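Local coordinates for protein methyltransferase FkbM (PDB 2PY6) that probably transfers a methyl group to an acceptor that remains undefined, at residues K61-H66 / Y158-W163; S186-Y191 / H206-P211; N195-C200 / P399-T404. One frame throughout, in Å; residues are numbered along the deposited sequence.

Contact 1: K61-H66 / Y158-W163; sequences KGFGAH and YRVDDW. With EDO (1,2-ethanediol), chain C.
Val160 meets Phe63 and His66, its two methyl groups divided between two aromatic rings in an apolar contact that joins the start of helix 64-68 to the loop before helix 164-169. The loop begins with Tyr158, whose carbonyl O receives the backbone N of Asp161 and, weakly, the indole NE1 of Trp163; its ring lies against Trp163, with CZ2 of Trp163 3.8 Å above one face. Val160 follows. With CG1 anti to the carbonyl carbon (chi1 -56°), the branched side chain sends CG1 to Phe63 and CG2 to His66. CG1 comes within 3.6 Å of Phe63 CE2, approaching that ring at a slant. CG2 sits over one face of the imidazole, 4.0 Å from the His66 ring centroid and 14° off its normal, which makes a CH-pi contact. A beta-branched residue suits this place because its two methyls diverge from one carbon. Phe63 is itself flanked by Phe143, edge-to-face, and by Arg121 in a cation-pi contact. Asp161, in an extended stretch, accepts the backbone N of Asp162 on OD1 at 2.7 Å. Asp162 is held by a salt bridge to Arg148, while its OD1 takes the N of Gly164, forming an Asx turn at the helix start. Trp163 occupies the N-cap position; its backbone N points almost straight at O2 of an ethanediol, probably from the crystallisation liquor, 2.9 Å away, and the same O2 bonds to Asp161 O at 3.2 Å. Segment 61-66 belongs to the first beta-alpha connection of a mostly parallel sheet, from strand 54-58 to helix 64-68, and its Gly62 and Gly64 are reminiscent of the glycine-rich loop common at this point in Rossmann-like folds.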
loop_
_atom_site.group_PDB
_atom_site.type_symbol
_atom_site.label_atom_id
_atom_site.label_comp_id
_atom_site.label_asym_id
_atom_site.label_seq_id
_atom_site.Cartn_x
_atom_site.Cartn_y
_atom_site.Cartn_z
ATOM N N LYS A 61 -10.755 -7.347 -12.644
ATOM C CA LYS A 61 -10.643 -5.912 -12.474
ATOM C C LYS A 61 -10.684 -5.188 -13.819
ATOM O O LYS A 61 -10.177 -4.070 -13.898
ATOM C CB LYS A 61 -9.308 -5.563 -11.766
ATOM C CG LYS A 61 -9.174 -6.035 -10.317
ATOM N N GLY A 62 -11.288 -5.780 -14.856
ATOM C CA GLY A 62 -11.266 -5.166 -16.200
ATOM C C GLY A 62 -12.651 -4.859 -16.734
ATOM O O GLY A 62 -13.503 -4.399 -15.993
ATOM N N PHE A 63 -12.872 -5.099 -18.025
ATOM C CA PHE A 63 -14.182 -4.902 -18.665
ATOM C C PHE A 63 -15.104 -6.149 -18.531
ATOM O O PHE A 63 -16.141 -6.214 -19.176
ATOM C CB PHE A 63 -13.979 -4.582 -20.172
ATOM C CG PHE A 63 -13.498 -3.151 -20.489
ATOM C CD1 PHE A 63 -12.737 -2.391 -19.592
ATOM C CD2 PHE A 63 -13.736 -2.617 -21.753
ATOM C CE1 PHE A 63 -12.300 -1.106 -19.930
ATOM C CE2 PHE A 63 -13.297 -1.338 -22.101
ATOM C CZ PHE A 63 -12.579 -0.583 -21.185
ATOM N N GLY A 64 -14.751 -7.136 -17.701
ATOM C CA GLY A 64 -15.569 -8.364 -17.555
ATOM C C GLY A 64 -16.968 -8.137 -16.997
ATOM O O GLY A 64 -17.879 -8.978 -17.190
ATOM N N ALA A 65 -17.119 -7.007 -16.290
ATOM C CA ALA A 65 -18.385 -6.585 -15.705
ATOM C C ALA A 65 -19.336 -6.183 -16.812
ATOM O O ALA A 65 -20.542 -6.339 -16.651
ATOM C CB ALA A 65 -18.181 -5.413 -14.730
ATOM N N HIS A 66 -18.786 -5.681 -17.925
ATOM C CA HIS A 66 -19.603 -5.296 -19.071
ATOM C C HIS A 66 -20.215 -6.508 -19.783
ATOM O O HIS A 66 -21.304 -6.386 -20.348
ATOM C CB HIS A 66 -18.828 -4.436 -20.067
ATOM C CG HIS A 66 -18.415 -3.098 -19.534
ATOM N ND1 HIS A 66 -19.326 -2.119 -19.195
ATOM C CD2 HIS A 66 -17.188 -2.553 -19.348
ATOM C CE1 HIS A 66 -18.679 -1.039 -18.793
ATOM N NE2 HIS A 66 -17.379 -1.275 -18.878
ATOM N N TYR A 158 -22.773 1.790 -24.431
ATOM C CA TYR A 158 -22.350 2.392 -25.698
ATOM C C TYR A 158 -20.870 2.778 -25.732
ATOM O O TYR A 158 -20.233 2.702 -26.775
ATOM C CB TYR A 158 -23.236 3.594 -26.055
ATOM C CG TYR A 158 -22.907 4.203 -27.401
ATOM C CD1 TYR A 158 -23.023 3.457 -28.579
ATOM C CD2 TYR A 158 -22.489 5.525 -27.507
ATOM C CE1 TYR A 158 -22.716 4.008 -29.828
ATOM C CE2 TYR A 158 -22.189 6.083 -28.750
ATOM C CZ TYR A 158 -22.298 5.316 -29.907
ATOM O OH TYR A 158 -21.997 5.864 -31.130
ATOM N N ARG A 159 -20.308 3.152 -24.589
ATOM C CA ARG A 159 -18.890 3.526 -24.508
ATOM C C ARG A 159 -17.873 2.381 -24.795
ATOM O O ARG A 159 -16.701 2.649 -25.098
ATOM C CB ARG A 159 -18.595 4.173 -23.135
ATOM C CG ARG A 159 -18.551 3.208 -21.931
ATOM N N VAL A 160 -18.312 1.124 -24.653
ATOM C CA VAL A 160 -17.474 -0.047 -24.911
ATOM C C VAL A 160 -18.017 -0.892 -26.086
ATOM O O VAL A 160 -17.570 -2.030 -26.298
ATOM C CB VAL A 160 -17.259 -0.906 -23.629
ATOM C CG1 VAL A 160 -16.664 -0.046 -22.528
ATOM C CG2 VAL A 160 -18.566 -1.564 -23.121
ATOM N N ASP A 161 -18.899 -0.291 -26.897
ATOM C CA ASP A 161 -19.540 -0.986 -28.009
ATOM C C ASP A 161 -18.680 -0.958 -29.277
ATOM O O ASP A 161 -17.697 -0.215 -29.379
ATOM C CB ASP A 161 -20.927 -0.386 -28.302
ATOM C CG ASP A 161 -21.925 -1.415 -28.858
ATOM O OD1 ASP A 161 -21.513 -2.522 -29.277
ATOM O OD2 ASP A 161 -23.135 -1.119 -28.873
ATOM N N ASP A 162 -19.079 -1.795 -30.227
ATOM C CA ASP A 162 -18.420 -1.973 -31.498
ATOM C C ASP A 162 -18.897 -0.935 -32.463
ATOM O O ASP A 162 -20.018 -1.031 -32.949
ATOM C CB ASP A 162 -18.746 -3.363 -32.048
ATOM C CG ASP A 162 -18.031 -3.679 -33.348
ATOM O OD1 ASP A 162 -17.326 -2.810 -33.919
ATOM O OD2 ASP A 162 -18.239 -4.806 -33.838
ATOM N N TRP A 163 -18.010 0.011 -32.804
ATOM C CA TRP A 163 -18.357 1.104 -33.698
ATOM C C TRP A 163 -17.943 0.833 -35.122
ATOM O O TRP A 163 -18.025 1.734 -35.954
ATOM C CB TRP A 163 -17.737 2.415 -33.200
ATOM C CG TRP A 163 -18.272 2.851 -31.861
ATOM C CD1 TRP A 163 -19.337 2.313 -31.192
ATOM C CD2 TRP A 163 -17.870 3.988 -31.100
ATOM N NE1 TRP A 163 -19.564 2.983 -30.044
ATOM C CE2 TRP A 163 -18.687 4.029 -29.957
ATOM C CE3 TRP A 163 -16.874 4.941 -31.242
ATOM C CZ2 TRP A 163 -18.540 4.987 -28.967
ATOM C CZ3 TRP A 163 -16.744 5.903 -30.272
ATOM C CH2 TRP A 163 -17.570 5.921 -29.151
HETATM C C1 EDO C . -14.840 -2.106 -32.161
HETATM O O1 EDO C . -13.623 -2.798 -32.209
HETATM C C2 EDO C . -14.828 -1.069 -31.042
HETATM O O2 EDO C . -15.366 0.175 -31.519
#

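Contact 2: S186-Y191 / H206-P211; sequences SVQTLY and HEVERP
Val208 packs against Gln188 and Thr189 through its CB and both methyls. Its CG1 lies 3.8 Å from Gln188 OE1, touching the amide from its oxygen end, and its CB is 3.8 Å from Thr189 OG1. CG2 lies 4.2 Å from Thr189 CA. This compact valine lets the backbones come close, with CA atoms of Thr189 and Val208 5.7 Å apart. Beside this van der Waals packing a water donates to both Thr189 OG1 (2.8 Å) and Val208 O (2.9 Å), bridging the segments. The two helices, 184-199 and 203-208, follow each other after a short turn and fold back together as an alpha-alpha hairpin. Thr189 OG1 stands beside its own backbone N (chi1 -62°), where it also bonds to Tyr185 O one helical turn earlier; Tyr185 OH in turn bonds to Val208 O. Gln188, extended beyond CG, carries its NE2 to Pro16 O and to Gly220 O of the second subunit. Beyond Val208, His206 ND1 gives a 2.7 Å hydrogen bond to Glu209 OE1, tying the helix to the chain that leaves it. Arg210 goes outward to His206 O and Glu209 O of the second subunit, which returns the same bonds.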
loop_
_atom_site.group_PDB
_atom_site.type_symbol
_atom_site.label_atom_id
_atom_site.label_comp_id
_atom_site.label_asym_id
_atom_site.label_seq_id
_atom_site.Cartn_x
_atom_site.Cartn_y
_atom_site.Cartn_z
ATOM N N SER A 186 -1.924 14.351 -36.600
ATOM C CA SER A 186 -3.355 14.324 -36.428
ATOM C C SER A 186 -3.968 13.333 -37.394
ATOM O O SER A 186 -4.884 12.587 -37.035
ATOM C CB SER A 186 -3.942 15.700 -36.694
ATOM O OG SER A 186 -3.706 16.539 -35.600
ATOM N N VAL A 187 -3.484 13.330 -38.635
ATOM C CA VAL A 187 -3.972 12.383 -39.638
ATOM C C VAL A 187 -3.619 10.966 -39.172
ATOM O O VAL A 187 -4.462 10.074 -39.140
ATOM C CB VAL A 187 -3.395 12.666 -41.039
ATOM C CG1 VAL A 187 -3.791 11.569 -42.003
ATOM C CG2 VAL A 187 -3.869 14.023 -41.548
ATOM N N GLN A 188 -2.384 10.742 -38.777
ATOM C CA GLN A 188 -2.033 9.404 -38.298
ATOM C C GLN A 188 -2.936 9.002 -37.109
ATOM O O GLN A 188 -3.427 7.860 -37.017
ATOM C CB GLN A 188 -0.563 9.328 -37.924
ATOM C CG GLN A 188 -0.029 7.860 -37.859
ATOM C CD GLN A 188 1.315 7.770 -37.166
ATOM O OE1 GLN A 188 1.633 8.576 -36.264
ATOM N NE2 GLN A 188 2.124 6.797 -37.583
ATOM N N THR A 189 -3.164 9.943 -36.204
ATOM C CA THR A 189 -4.019 9.692 -35.050
ATOM C C THR A 189 -5.429 9.338 -35.497
ATOM O O THR A 189 -6.004 8.353 -34.997
ATOM C CB THR A 189 -4.019 10.889 -34.118
ATOM O OG1 THR A 189 -2.684 11.099 -33.627
ATOM C CG2 THR A 189 -4.987 10.685 -32.967
ATOM N N LEU A 190 -5.997 10.120 -36.426
ATOM C CA LEU A 190 -7.344 9.824 -36.908
ATOM C C LEU A 190 -7.443 8.399 -37.402
ATOM O O LEU A 190 -8.312 7.647 -36.989
ATOM C CB LEU A 190 -7.780 10.763 -38.040
ATOM C CG LEU A 190 -9.163 10.461 -38.659
ATOM C CD1 LEU A 190 -10.268 10.637 -37.586
ATOM C CD2 LEU A 190 -9.477 11.285 -39.885
ATOM N N TYR A 191 -6.555 8.039 -38.338
ATOM C CA TYR A 191 -6.571 6.705 -38.913
ATOM C C TYR A 191 -6.326 5.590 -37.901
ATOM O O TYR A 191 -6.964 4.545 -37.983
ATOM C CB TYR A 191 -5.640 6.596 -40.103
ATOM C CG TYR A 191 -6.136 7.336 -41.346
ATOM C CD1 TYR A 191 -7.379 7.067 -41.901
ATOM C CD2 TYR A 191 -5.333 8.256 -41.990
ATOM C CE1 TYR A 191 -7.822 7.729 -43.033
ATOM C CE2 TYR A 191 -5.765 8.921 -43.114
ATOM C CZ TYR A 191 -6.998 8.654 -43.644
ATOM O OH TYR A 191 -7.421 9.319 -44.788
ATOM N N HIS A 206 -1.960 2.609 -29.343
ATOM C CA HIS A 206 -0.637 2.659 -28.774
ATOM C C HIS A 206 0.411 3.320 -29.657
ATOM O O HIS A 206 1.319 3.941 -29.133
ATOM C CB HIS A 206 -0.167 1.284 -28.277
ATOM C CG HIS A 206 -1.101 0.631 -27.316
ATOM N ND1 HIS A 206 -1.760 1.329 -26.328
ATOM C CD2 HIS A 206 -1.433 -0.670 -27.140
ATOM C CE1 HIS A 206 -2.486 0.493 -25.611
ATOM N NE2 HIS A 206 -2.302 -0.728 -26.080
ATOM N N GLU A 207 0.254 3.234 -30.977
ATOM C CA GLU A 207 1.201 3.828 -31.912
ATOM C C GLU A 207 1.175 5.343 -31.886
ATOM O O GLU A 207 2.156 5.985 -32.228
ATOM C CB GLU A 207 0.890 3.390 -33.372
ATOM C CG GLU A 207 1.145 1.957 -33.713
ATOM C CD GLU A 207 2.610 1.527 -33.807
ATOM O OE1 GLU A 207 3.578 2.296 -33.594
ATOM O OE2 GLU A 207 2.782 0.344 -34.076
ATOM N N VAL A 208 0.047 5.917 -31.501
ATOM C CA VAL A 208 -0.122 7.372 -31.530
ATOM C C VAL A 208 -0.387 8.066 -30.173
ATOM O O VAL A 208 -0.268 9.269 -30.074
ATOM C CB VAL A 208 -1.292 7.757 -32.490
ATOM C CG1 VAL A 208 -1.003 7.278 -33.908
ATOM C CG2 VAL A 208 -2.664 7.209 -31.990
ATOM N N GLU A 209 -0.776 7.304 -29.163
ATOM C CA GLU A 209 -1.171 7.856 -27.887
ATOM C C GLU A 209 -0.129 8.766 -27.213
ATOM O O GLU A 209 1.069 8.575 -27.329
ATOM C CB GLU A 209 -1.534 6.737 -26.904
ATOM C CG GLU A 209 -0.327 6.081 -26.216
ATOM C CD GLU A 209 -0.690 4.958 -25.250
ATOM O OE1 GLU A 209 -0.915 3.867 -25.720
ATOM O OE2 GLU A 209 -0.705 5.162 -24.021
ATOM N N ARG A 210 -0.646 9.732 -26.469
ATOM C CA ARG A 210 0.140 10.638 -25.663
ATOM C C ARG A 210 -0.330 10.418 -24.245
ATOM O O ARG A 210 -1.375 9.786 -24.042
ATOM C CB ARG A 210 -0.057 12.061 -26.170
ATOM C CG ARG A 210 0.365 12.143 -27.663
ATOM C CD ARG A 210 1.087 13.376 -28.096
ATOM N NE ARG A 210 1.990 13.842 -27.051
ATOM C CZ ARG A 210 1.901 15.004 -26.434
ATOM N NH1 ARG A 210 1.074 15.966 -26.857
ATOM N NH2 ARG A 210 2.721 15.263 -25.434
ATOM N N PRO A 211 0.467 10.833 -23.244
ATOM C CA PRO A 211 0.010 10.645 -21.874
ATOM C C PRO A 211 -1.259 11.431 -21.511
ATOM O O PRO A 211 -1.560 12.499 -22.102
ATOM C CB PRO A 211 1.183 11.184 -21.035
ATOM C CG PRO A 211 2.353 11.139 -21.930
ATOM C CD PRO A 211 1.792 11.460 -23.284
HETATM O O HOH W 1 -2.462 11.085 -30.816
#

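Contact 3: N195-C200 / P399-T404; sequences NFHLTC and PDRWDT. With EDO (1,2-ethanediol), chain C.
This is a buried contact of an arginine with two aromatic rings, set where the last turns of helix 184-199 meet the loop between strands 392-396 and 404-408. Phe196 stands over one face of the Arg401 guanidinium, its CE2 4.0 Å above that plane and the two planes 82° apart; the same CE2 meets Arg401 CB at 4.1 Å. His197 instead turns an edge to the arginine, with CE1 3.6 Å from NH2. Phe196 CD2 covers the centre of the imidazole, so the two helix neighbours brace each other. Arg401 reaches them through a bend at chi3 (-70°), and its charged end is satisfied elsewhere: NH2 bonds to Asp161 O, and NH1 forms a salt bridge with Glu144. A leucine in its place would probably leave the Glu144 carboxylate without its mate and a gap beside both rings. Asp400 OD1 accepts Arg401 N at 2.6 Å and forms a salt bridge with Arg121. Ethanediol lies in the same pocket; its O2 is 2.5 Å from His197 ND1, so short that the exact placement is doubtful. The loop joins the last two strands of a seven-stranded sheet in the order 3-2-1-4-5-7-6, with the final strand antiparallel, the signature of the class I methyltransferase fold.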
loop_
_atom_site.group_PDB
_atom_site.type_symbol
_atom_site.label_atom_id
_atom_site.label_comp_id
_atom_site.label_asym_id
_atom_site.label_seq_id
_atom_site.Cartn_x
_atom_site.Cartn_y
_atom_site.Cartn_z
ATOM N N ASN A 195 -8.939 2.705 -37.212
ATOM C CA ASN A 195 -8.449 1.339 -37.355
ATOM C C ASN A 195 -8.710 0.526 -36.090
ATOM O O ASN A 195 -9.097 -0.627 -36.200
ATOM C CB ASN A 195 -6.989 1.289 -37.776
ATOM C CG ASN A 195 -6.792 1.739 -39.212
ATOM O OD1 ASN A 195 -7.742 1.817 -39.957
ATOM N ND2 ASN A 195 -5.577 2.086 -39.577
ATOM N N PHE A 196 -8.540 1.107 -34.897
ATOM C CA PHE A 196 -8.909 0.362 -33.683
ATOM C C PHE A 196 -10.375 -0.166 -33.705
ATOM O O PHE A 196 -10.633 -1.343 -33.442
ATOM C CB PHE A 196 -8.706 1.205 -32.442
ATOM C CG PHE A 196 -9.426 0.656 -31.235
ATOM C CD1 PHE A 196 -8.990 -0.495 -30.634
ATOM C CD2 PHE A 196 -10.569 1.285 -30.742
ATOM C CE1 PHE A 196 -9.658 -0.990 -29.524
ATOM C CE2 PHE A 196 -11.242 0.792 -29.648
ATOM C CZ PHE A 196 -10.776 -0.332 -29.029
ATOM N N HIS A 197 -11.313 0.725 -34.009
ATOM C CA HIS A 197 -12.725 0.386 -34.118
ATOM C C HIS A 197 -13.002 -0.619 -35.246
ATOM O O HIS A 197 -13.805 -1.511 -35.080
ATOM C CB HIS A 197 -13.604 1.646 -34.294
ATOM C CG HIS A 197 -13.560 2.595 -33.127
ATOM N ND1 HIS A 197 -14.069 2.280 -31.886
ATOM C CD2 HIS A 197 -13.053 3.848 -33.018
ATOM C CE1 HIS A 197 -13.849 3.285 -31.054
ATOM N NE2 HIS A 197 -13.236 4.251 -31.719
ATOM N N LEU A 198 -12.336 -0.492 -36.392
ATOM C CA LEU A 198 -12.570 -1.444 -37.480
ATOM C C LEU A 198 -12.022 -2.853 -37.182
ATOM O O LEU A 198 -12.614 -3.833 -37.578
ATOM C CB LEU A 198 -11.978 -0.936 -38.797
ATOM C CG LEU A 198 -12.634 0.285 -39.430
ATOM C CD1 LEU A 198 -11.787 0.823 -40.551
ATOM C CD2 LEU A 198 -14.018 -0.039 -39.910
ATOM N N THR A 199 -10.894 -2.923 -36.484
ATOM C CA THR A 199 -10.186 -4.174 -36.252
ATOM C C THR A 199 -10.242 -4.777 -34.867
ATOM O O THR A 199 -9.910 -5.956 -34.731
ATOM C CB THR A 199 -8.687 -3.986 -36.489
ATOM O OG1 THR A 199 -8.167 -3.083 -35.524
ATOM C CG2 THR A 199 -8.414 -3.445 -37.898
ATOM N N CYS A 200 -10.630 -3.980 -33.868
ATOM C CA CYS A 200 -10.640 -4.372 -32.437
ATOM C C CYS A 200 -9.214 -4.544 -31.894
ATOM O O CYS A 200 -9.035 -5.205 -30.903
ATOM C CB CYS A 200 -11.408 -5.681 -32.176
ATOM S SG CYS A 200 -13.076 -5.768 -32.798
ATOM N N PRO A 399 -3.895 5.186 -22.825
ATOM C CA PRO A 399 -3.618 3.880 -23.430
ATOM C C PRO A 399 -4.904 3.099 -23.772
ATOM O O PRO A 399 -4.804 1.992 -24.246
ATOM C CB PRO A 399 -2.868 3.108 -22.338
ATOM C CG PRO A 399 -2.713 4.046 -21.203
ATOM C CD PRO A 399 -3.582 5.212 -21.384
ATOM N N ASP A 400 -6.093 3.666 -23.538
ATOM C CA ASP A 400 -7.337 2.958 -23.795
ATOM C C ASP A 400 -8.148 3.787 -24.793
ATOM O O ASP A 400 -7.577 4.609 -25.505
ATOM C CB ASP A 400 -8.051 2.692 -22.455
ATOM C CG ASP A 400 -8.979 1.479 -22.523
ATOM O OD1 ASP A 400 -9.620 1.283 -23.583
ATOM O OD2 ASP A 400 -9.085 0.735 -21.529
ATOM N N ARG A 401 -9.460 3.595 -24.864
ATOM C CA ARG A 401 -10.274 4.294 -25.876
ATOM C C ARG A 401 -10.762 5.673 -25.468
ATOM O O ARG A 401 -11.320 6.417 -26.268
ATOM C CB ARG A 401 -11.397 3.375 -26.413
ATOM C CG ARG A 401 -12.308 2.736 -25.419
ATOM C CD ARG A 401 -13.158 1.656 -26.055
ATOM N NE ARG A 401 -14.160 2.189 -26.966
ATOM C CZ ARG A 401 -15.048 1.443 -27.618
ATOM N NH1 ARG A 401 -15.064 0.130 -27.462
ATOM N NH2 ARG A 401 -15.932 2.028 -28.414
ATOM N N TRP A 402 -10.427 6.078 -24.256
ATOM C CA TRP A 402 -10.847 7.365 -23.733
ATOM C C TRP A 402 -9.869 8.478 -24.118
ATOM O O TRP A 402 -8.678 8.261 -24.271
ATOM C CB TRP A 402 -10.899 7.322 -22.198
ATOM C CG TRP A 402 -11.244 5.970 -21.627
ATOM C CD1 TRP A 402 -10.494 5.229 -20.739
ATOM C CD2 TRP A 402 -12.377 5.155 -21.969
ATOM N NE1 TRP A 402 -11.124 4.040 -20.470
ATOM C CE2 TRP A 402 -12.275 3.964 -21.217
ATOM C CE3 TRP A 402 -13.474 5.329 -22.822
ATOM C CZ2 TRP A 402 -13.226 2.954 -21.293
ATOM C CZ3 TRP A 402 -14.426 4.324 -22.889
ATOM C CH2 TRP A 402 -14.290 3.151 -22.136
ATOM N N ASP A 403 -10.428 9.669 -24.232
ATOM C CA ASP A 403 -9.739 10.920 -24.424
ATOM C C ASP A 403 -9.017 11.153 -25.734
ATOM O O ASP A 403 -7.904 11.671 -25.766
ATOM C CB ASP A 403 -8.873 11.263 -23.195
ATOM C CG ASP A 403 -9.710 11.389 -21.902
ATOM O OD1 ASP A 403 -10.685 12.210 -21.856
ATOM O OD2 ASP A 403 -9.338 10.701 -20.933
ATOM N N THR A 404 -9.710 10.784 -26.800
ATOM C CA THR A 404 -9.382 11.229 -28.117
ATOM C C THR A 404 -9.964 12.650 -28.069
ATOM O O THR A 404 -11.086 12.832 -27.650
ATOM C CB THR A 404 -10.086 10.365 -29.182
ATOM O OG1 THR A 404 -9.658 9.012 -29.031
ATOM C CG2 THR A 404 -9.750 10.840 -30.551
HETATM C C1 EDO C . -14.840 -2.106 -32.161
HETATM O O1 EDO C . -13.623 -2.798 -32.209
HETATM C C2 EDO C . -14.828 -1.069 -31.042
HETATM O O2 EDO C . -15.366 0.175 -31.519
#

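Contacts 2 and 3 are both buried and share helix 184-199, while contact 1 is only partly buried. Contact 1 binds the first beta-alpha unit of the six-stranded sheet to the connecting loop, and contact 3 carries on to the seven-stranded sheet; they touch through Arg401 and through the stacked rings of Trp163 and His197, and border the same ethanediol, so together they span the join between the two sheets. Their chemistry differs accordingly: methyl on aromatic in contact 1, an arginine among rings in contact 3. Contact 2 sets a valine against the oxygens of Gln188 and Thr189, with a bridging water, at the subunit interface; its centre lies about 10 Å from that of contact 3.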